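Local coordinates for protein TbpB (Actinobacillus pleuropneumoniae, PDB 3HOL) that probably binds host transferrin at the bacterial surface, as the lipoprotein component of a receptor for iron acquisition, at residues S125-S130 against L159-A164. Sequence-based numbering, arbitrary orientation.
Sequences SWDFTS and LVSGDA
Thr-129 of the strand 125-130 and Val-160 of the 159-164 loop lie 4.3 Å apart at their CA atoms, forming a single antiparallel bridge. In it Ser-130 N donates to Leu-159 O at 2.7 Å, and Ser-161 N to Phe-128 O. Just past the bridge the loop turns into a short 3-10 segment, and Ser-161 serves both the polar and the aromatic side of the contact. Its OG, held between the backbone N and the carbonyl carbon (chi1 45°), gives its proton to the anti lone pair of Asp-127 OD1 at 2.7 Å and accepts a longer bond from Phe-128 N. The CB of the same serine sits over one face of the Phe-128 ring, 4.0 Å from its centroid, a CH-pi contact; Leu-159 CG approaches the ring at CE1. At the other end, Ser-130 OG accepts Leu-159 N at 3.0 Å, bent to 144°. Val-160 N, just ahead of the 3-10 segment, turns back to Asp-163 OD2 at its last residue. Nearby, Tyr-171 and Phe-227 meet Phe-128 edge-to-face, while Lys-75 and Lys-100 form salt bridges with Asp-127 and Asp-163. The excursion between strands 119-133 and 171-178 of the N-terminal barrel is thus folded back onto the strand it left. Each buried carboxylate takes one neutral donor and, on its other oxygen, a lysine, which would favour ionisation.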
ATOM      1  N   SER A 125      -6.417 -19.443  -6.766  1.00  7.04           N
ATOM      2  CA  SER A 125      -7.836 -19.771  -6.892  1.00  7.95           C
ATOM      3  C   SER A 125      -8.639 -18.507  -7.049  1.00  7.74           C
ATOM      4  O   SER A 125      -8.095 -17.416  -7.017  1.00  6.37           O
ATOM      5  CB  SER A 125      -8.358 -20.486  -5.637  1.00  8.34           C
ATOM      6  OG  SER A 125      -8.275 -19.614  -4.497  1.00  8.19           O
ATOM      7  N   TRP A 126      -9.940 -18.667  -7.257  1.00  7.65           N
ATOM      8  CA  TRP A 126     -10.833 -17.524  -7.183  1.00  8.10           C
ATOM      9  C   TRP A 126     -12.123 -18.049  -6.536  1.00  8.14           C
ATOM     10  O   TRP A 126     -12.298 -19.267  -6.422  1.00  7.08           O
ATOM     11  CB  TRP A 126     -11.047 -16.874  -8.552  1.00  7.58           C
ATOM     12  CG  TRP A 126     -11.769 -17.733  -9.641  1.00  8.57           C
ATOM     13  CD1 TRP A 126     -11.245 -18.804 -10.349  1.00  9.48           C
ATOM     14  CD2 TRP A 126     -13.085 -17.524 -10.158  1.00  9.30           C
ATOM     15  NE1 TRP A 126     -12.187 -19.288 -11.246  1.00  9.23           N
ATOM     16  CE2 TRP A 126     -13.320 -18.521 -11.142  1.00  7.92           C
ATOM     17  CE3 TRP A 126     -14.110 -16.612  -9.858  1.00 11.66           C
ATOM     18  CZ2 TRP A 126     -14.525 -18.626 -11.830  1.00  9.99           C
ATOM     19  CZ3 TRP A 126     -15.324 -16.709 -10.557  1.00 13.00           C
ATOM     20  CH2 TRP A 126     -15.515 -17.722 -11.537  1.00 11.91           C
ATOM     21  N   ASP A 127     -12.951 -17.124  -6.052  1.00  5.99           N
ATOM     22  CA  ASP A 127     -14.198 -17.411  -5.372  1.00  5.90           C
ATOM     23  C   ASP A 127     -15.148 -16.273  -5.736  1.00  6.96           C
ATOM     24  O   ASP A 127     -14.701 -15.246  -6.267  1.00  6.70           O
ATOM     25  CB  ASP A 127     -13.952 -17.431  -3.851  1.00  5.54           C
ATOM     26  CG  ASP A 127     -13.301 -18.740  -3.400  1.00  6.43           C
ATOM     27  OD1 ASP A 127     -14.008 -19.755  -3.437  1.00  6.62           O
ATOM     28  OD2 ASP A 127     -12.099 -18.718  -3.012  1.00  6.12           O
ATOM     29  N   PHE A 128     -16.437 -16.430  -5.433  1.00  7.45           N
ATOM     30  CA  PHE A 128     -17.434 -15.459  -5.856  1.00  8.97           C
ATOM     31  C   PHE A 128     -18.687 -15.618  -5.052  1.00  9.06           C
ATOM     32  O   PHE A 128     -18.928 -16.687  -4.438  1.00  8.25           O
ATOM     33  CB  PHE A 128     -17.826 -15.619  -7.360  1.00  9.22           C
ATOM     34  CG  PHE A 128     -18.424 -16.987  -7.713  1.00 11.23           C
ATOM     35  CD1 PHE A 128     -19.797 -17.226  -7.596  1.00 12.57           C
ATOM     36  CD2 PHE A 128     -17.618 -18.016  -8.199  1.00  9.86           C
ATOM     37  CE1 PHE A 128     -20.337 -18.496  -7.913  1.00 11.98           C
ATOM     38  CE2 PHE A 128     -18.150 -19.271  -8.509  1.00 10.17           C
ATOM     39  CZ  PHE A 128     -19.520 -19.497  -8.366  1.00 12.15           C
ATOM     40  N   THR A 129     -19.502 -14.561  -5.095  1.00  7.79           N
ATOM     41  CA  THR A 129     -20.927 -14.708  -4.751  1.00  8.54           C
ATOM     42  C   THR A 129     -21.753 -14.057  -5.855  1.00  8.80           C
ATOM     43  O   THR A 129     -21.359 -13.001  -6.373  1.00  7.43           O
ATOM     44  CB  THR A 129     -21.321 -14.146  -3.339  1.00  8.77           C
ATOM     45  OG1 THR A 129     -22.751 -14.235  -3.172  1.00 10.01           O
ATOM     46  CG2 THR A 129     -20.877 -12.639  -3.121  1.00  7.41           C
ATOM     47  N   SER A 130     -22.837 -14.703  -6.280  1.00  9.80           N
ATOM     48  CA  SER A 130     -23.745 -13.983  -7.195  1.00 10.63           C
ATOM     49  C   SER A 130     -24.655 -13.040  -6.405  1.00 11.03           C
ATOM     50  O   SER A 130     -24.585 -12.955  -5.176  1.00 10.14           O
ATOM     51  CB  SER A 130     -24.560 -14.955  -8.052  1.00 10.77           C
ATOM     52  OG  SER A 130     -25.624 -15.472  -7.260  1.00  8.38           O
ATOM     53  N   LEU A 159     -25.747 -17.394  -4.979  1.00  9.98           N
ATOM     54  CA  LEU A 159     -24.877 -18.546  -5.136  1.00 10.20           C
ATOM     55  C   LEU A 159     -23.423 -18.205  -4.788  1.00  9.57           C
ATOM     56  O   LEU A 159     -22.876 -17.232  -5.330  1.00 10.59           O
ATOM     57  CB  LEU A 159     -24.904 -19.018  -6.576  1.00  9.51           C
ATOM     58  CG  LEU A 159     -23.892 -20.108  -6.997  1.00 11.47           C
ATOM     59  CD1 LEU A 159     -24.135 -21.423  -6.241  1.00 10.41           C
ATOM     60  CD2 LEU A 159     -23.990 -20.360  -8.484  1.00  7.72           C
ATOM     61  N   VAL A 160     -22.792 -19.025  -3.939  1.00  7.60           N
ATOM     62  CA  VAL A 160     -21.384 -18.848  -3.550  1.00  7.38           C
ATOM     63  C   VAL A 160     -20.532 -19.974  -4.151  1.00  8.16           C
ATOM     64  O   VAL A 160     -21.014 -21.097  -4.265  1.00  6.83           O
ATOM     65  CB  VAL A 160     -21.220 -18.865  -2.018  1.00  6.16           C
ATOM     66  CG1 VAL A 160     -19.839 -18.328  -1.591  1.00  8.30           C
ATOM     67  CG2 VAL A 160     -22.299 -17.956  -1.346  1.00  7.65           C
ATOM     68  N   SER A 161     -19.276 -19.684  -4.521  1.00  8.02           N
ATOM     69  CA  SER A 161     -18.358 -20.742  -4.999  1.00  8.90           C
ATOM     70  C   SER A 161     -18.308 -21.921  -3.994  1.00  8.78           C
ATOM     71  O   SER A 161     -18.184 -23.081  -4.392  1.00  7.83           O
ATOM     72  CB  SER A 161     -16.931 -20.199  -5.188  1.00  8.57           C
ATOM     73  OG  SER A 161     -16.576 -19.391  -4.059  1.00  9.15           O
ATOM     74  N   GLY A 162     -18.436 -21.608  -2.708  1.00  9.47           N
ATOM     75  CA  GLY A 162     -18.416 -22.623  -1.649  1.00  9.48           C
ATOM     76  C   GLY A 162     -19.655 -23.501  -1.604  1.00  9.90           C
ATOM     77  O   GLY A 162     -19.678 -24.529  -0.925  1.00 10.53           O
ATOM     78  N   ASP A 163     -20.676 -23.142  -2.377  1.00  9.59           N
ATOM     79  CA  ASP A 163     -21.804 -24.073  -2.594  1.00 10.20           C
ATOM     80  C   ASP A 163     -21.514 -25.180  -3.600  1.00 10.28           C
ATOM     81  O   ASP A 163     -22.294 -26.130  -3.694  1.00  9.79           O
ATOM     82  CB  ASP A 163     -23.079 -23.298  -3.025  1.00 10.21           C
ATOM     83  CG  ASP A 163     -23.556 -22.318  -1.949  1.00 10.80           C
ATOM     84  OD1 ASP A 163     -23.556 -22.706  -0.750  1.00 13.74           O
ATOM     85  OD2 ASP A 163     -23.963 -21.166  -2.298  1.00 11.19           O
ATOM     86  N   ALA A 164     -20.434 -25.068  -4.391  1.00  9.30           N
ATOM     87  CA  ALA A 164     -20.282 -25.975  -5.537  1.00 10.43           C
ATOM     88  C   ALA A 164     -19.687 -27.321  -5.078  1.00 11.75           C
ATOM     89  O   ALA A 164     -18.814 -27.349  -4.206  1.00 11.88           O
ATOM     90  CB  ALA A 164     -19.382 -25.337  -6.644  1.00  9.12           C
TER